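Local coordinates for protein lipase (Photobacterium sp. M37, PDB 2ORY) that hydrolyses triacylglycerols as a cold-adapted lipase of the alpha/beta hydrolase fold, probably through a serine nucleophile and a Ser-His-Asp triad, at residues 53-57 with 150-155. Sequence-based numbering, arbitrary orientation.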
loop_
_atom_site.group_PDB
_atom_site.type_symbol
_atom_site.label_atom_id
_atom_site.label_comp_id
_atom_site.label_asym_id
_atom_site.label_seq_id
_atom_site.Cartn_x
_atom_site.Cartn_y
_atom_site.Cartn_z
ATOM N N GLU A 53 4.547 0.329 -20.107
ATOM C CA GLU A 53 3.831 1.514 -20.552
ATOM C C GLU A 53 2.778 1.923 -19.523
ATOM O O GLU A 53 1.962 1.100 -19.094
ATOM C CB GLU A 53 3.132 1.217 -21.888
ATOM C CG GLU A 53 2.348 2.373 -22.456
ATOM C CD GLU A 53 3.243 3.468 -23.021
ATOM O OE1 GLU A 53 2.787 4.639 -23.066
ATOM O OE2 GLU A 53 4.391 3.164 -23.433
ATOM N N VAL A 54 2.796 3.186 -19.118
ATOM C CA VAL A 54 1.797 3.676 -18.176
ATOM C C VAL A 54 0.567 3.867 -19.051
ATOM O O VAL A 54 0.589 4.682 -19.957
ATOM C CB VAL A 54 2.223 5.028 -17.556
ATOM C CG1 VAL A 54 1.120 5.553 -16.627
ATOM C CG2 VAL A 54 3.533 4.854 -16.791
ATOM N N VAL A 55 -0.484 3.093 -18.795
ATOM C CA VAL A 55 -1.705 3.161 -19.586
ATOM C C VAL A 55 -2.910 3.779 -18.861
ATOM O O VAL A 55 -3.969 3.978 -19.458
ATOM C CB VAL A 55 -2.074 1.758 -20.113
ATOM C CG1 VAL A 55 -1.010 1.296 -21.123
ATOM C CG2 VAL A 55 -2.140 0.763 -18.961
ATOM N N TRP A 56 -2.768 4.067 -17.572
ATOM C CA TRP A 56 -3.855 4.720 -16.846
ATOM C C TRP A 56 -3.261 5.463 -15.673
ATOM O O TRP A 56 -2.547 4.881 -14.856
ATOM C CB TRP A 56 -4.883 3.728 -16.324
ATOM C CG TRP A 56 -6.061 4.442 -15.713
ATOM C CD1 TRP A 56 -7.215 4.788 -16.344
ATOM C CD2 TRP A 56 -6.214 4.849 -14.344
ATOM N NE1 TRP A 56 -8.089 5.366 -15.459
ATOM C CE2 TRP A 56 -7.502 5.419 -14.224
ATOM C CE3 TRP A 56 -5.391 4.785 -13.210
ATOM C CZ2 TRP A 56 -7.995 5.921 -13.009
ATOM C CZ3 TRP A 56 -5.883 5.289 -11.990
ATOM C CH2 TRP A 56 -7.174 5.848 -11.906
ATOM N N GLY A 57 -3.563 6.753 -15.591
ATOM C CA GLY A 57 -3.019 7.563 -14.520
ATOM C C GLY A 57 -1.648 8.075 -14.923
ATOM O O GLY A 57 -1.258 7.955 -16.087
ATOM N N LYS A 150 -11.590 8.477 -17.139
ATOM C CA LYS A 150 -12.205 7.178 -16.906
ATOM C C LYS A 150 -11.822 6.679 -15.525
ATOM O O LYS A 150 -10.686 6.870 -15.095
ATOM C CB LYS A 150 -11.727 6.178 -17.959
ATOM C CG LYS A 150 -12.261 6.451 -19.350
ATOM C CD LYS A 150 -11.211 6.163 -20.409
ATOM C CE LYS A 150 -11.718 6.535 -21.800
ATOM N NZ LYS A 150 -10.594 6.635 -22.771
ATOM N N THR A 151 -12.771 6.069 -14.823
ATOM C CA THR A 151 -12.488 5.515 -13.502
ATOM C C THR A 151 -11.677 4.257 -13.783
ATOM O O THR A 151 -11.598 3.819 -14.930
ATOM C CB THR A 151 -13.767 5.092 -12.753
ATOM O OG1 THR A 151 -14.479 4.126 -13.541
ATOM C CG2 THR A 151 -14.656 6.320 -12.461
ATOM N N ILE A 152 -11.075 3.676 -12.754
ATOM C CA ILE A 152 -10.282 2.476 -12.955
ATOM C C ILE A 152 -11.182 1.359 -13.506
ATOM O O ILE A 152 -10.789 0.629 -14.416
ATOM C CB ILE A 152 -9.603 2.020 -11.630
ATOM C CG1 ILE A 152 -8.699 0.807 -11.884
ATOM C CG2 ILE A 152 -10.647 1.668 -10.584
ATOM C CD1 ILE A 152 -7.486 1.113 -12.684
ATOM N N LEU A 153 -12.394 1.237 -12.973
ATOM C CA LEU A 153 -13.293 0.188 -13.437
ATOM C C LEU A 153 -13.679 0.381 -14.907
ATOM O O LEU A 153 -13.656 -0.573 -15.696
ATOM C CB LEU A 153 -14.540 0.122 -12.548
ATOM C CG LEU A 153 -15.552 -0.982 -12.870
ATOM C CD1 LEU A 153 -14.842 -2.313 -12.941
ATOM C CD2 LEU A 153 -16.649 -1.003 -11.819
ATOM N N GLN A 154 -14.038 1.604 -15.283
ATOM C CA GLN A 154 -14.384 1.878 -16.667
ATOM C C GLN A 154 -13.185 1.586 -17.576
ATOM O O GLN A 154 -13.342 0.987 -18.647
ATOM C CB GLN A 154 -14.821 3.335 -16.824
ATOM C CG GLN A 154 -16.097 3.673 -16.044
ATOM C CD GLN A 154 -16.370 5.163 -15.985
ATOM O OE1 GLN A 154 -15.461 5.975 -16.149
ATOM N NE2 GLN A 154 -17.622 5.531 -15.727
ATOM N N PHE A 155 -11.989 1.997 -17.159
ATOM C CA PHE A 155 -10.790 1.757 -17.970
ATOM C C PHE A 155 -10.517 0.263 -18.210
ATOM O O PHE A 155 -10.220 -0.151 -19.332
ATOM C CB PHE A 155 -9.546 2.378 -17.312
ATOM C CG PHE A 155 -8.260 2.047 -18.021
ATOM C CD1 PHE A 155 -7.932 2.664 -19.220
ATOM C CD2 PHE A 155 -7.398 1.079 -17.513
ATOM C CE1 PHE A 155 -6.772 2.323 -19.897
ATOM C CE2 PHE A 155 -6.238 0.734 -18.186
ATOM C CZ PHE A 155 -5.923 1.357 -19.382
#
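Trp56 NE1 donates to the carbonyl O of Lys150 at 3.0 Å, a bond bent to 147° at the hydrogen. The acceptor lies almost in the indole plane, whereas the donor stands well above the plane of the carbonyl and not on one of its lone pairs. Trp56 turns its CG away from its own backbone N, which carries NE1 from strand 52-63 to Lys150 O at the start of helix 152-160. Along the way it slides past Phe155, whose side chain runs in the opposite direction: Trp56 CB makes a CH-pi contact over the centre of the phenyl face, 3.8 Å from the centroid and 13° off the ring normal, and Trp56 CD1 comes within 3.4 Å of Phe155 CG. The rings are set obliquely, planes at 44°. Ile152 CD1 lies over one indole face, offset toward the rim, 4.3 Å from Trp56 CE3. The Val55 and Phe155 side chains cross at about a right angle, and Phe155 CZ also approaches Val55 O closely, at 3.3 Å. A classic beta bulge pairs both Val55 and Trp56 with Val75 of strand 66-78. In a capping box, Thr151 N, of the same peptide as Lys150 O, bonds Gln154 OE1 at 3.0 Å, a second-shell hold on the acceptor, while Gln154 N caps onto Thr151 OG1. Mainly carbon contacts thus surround one polar bond, which gives the buried indole N-H a partner and should limit rotation of the ring.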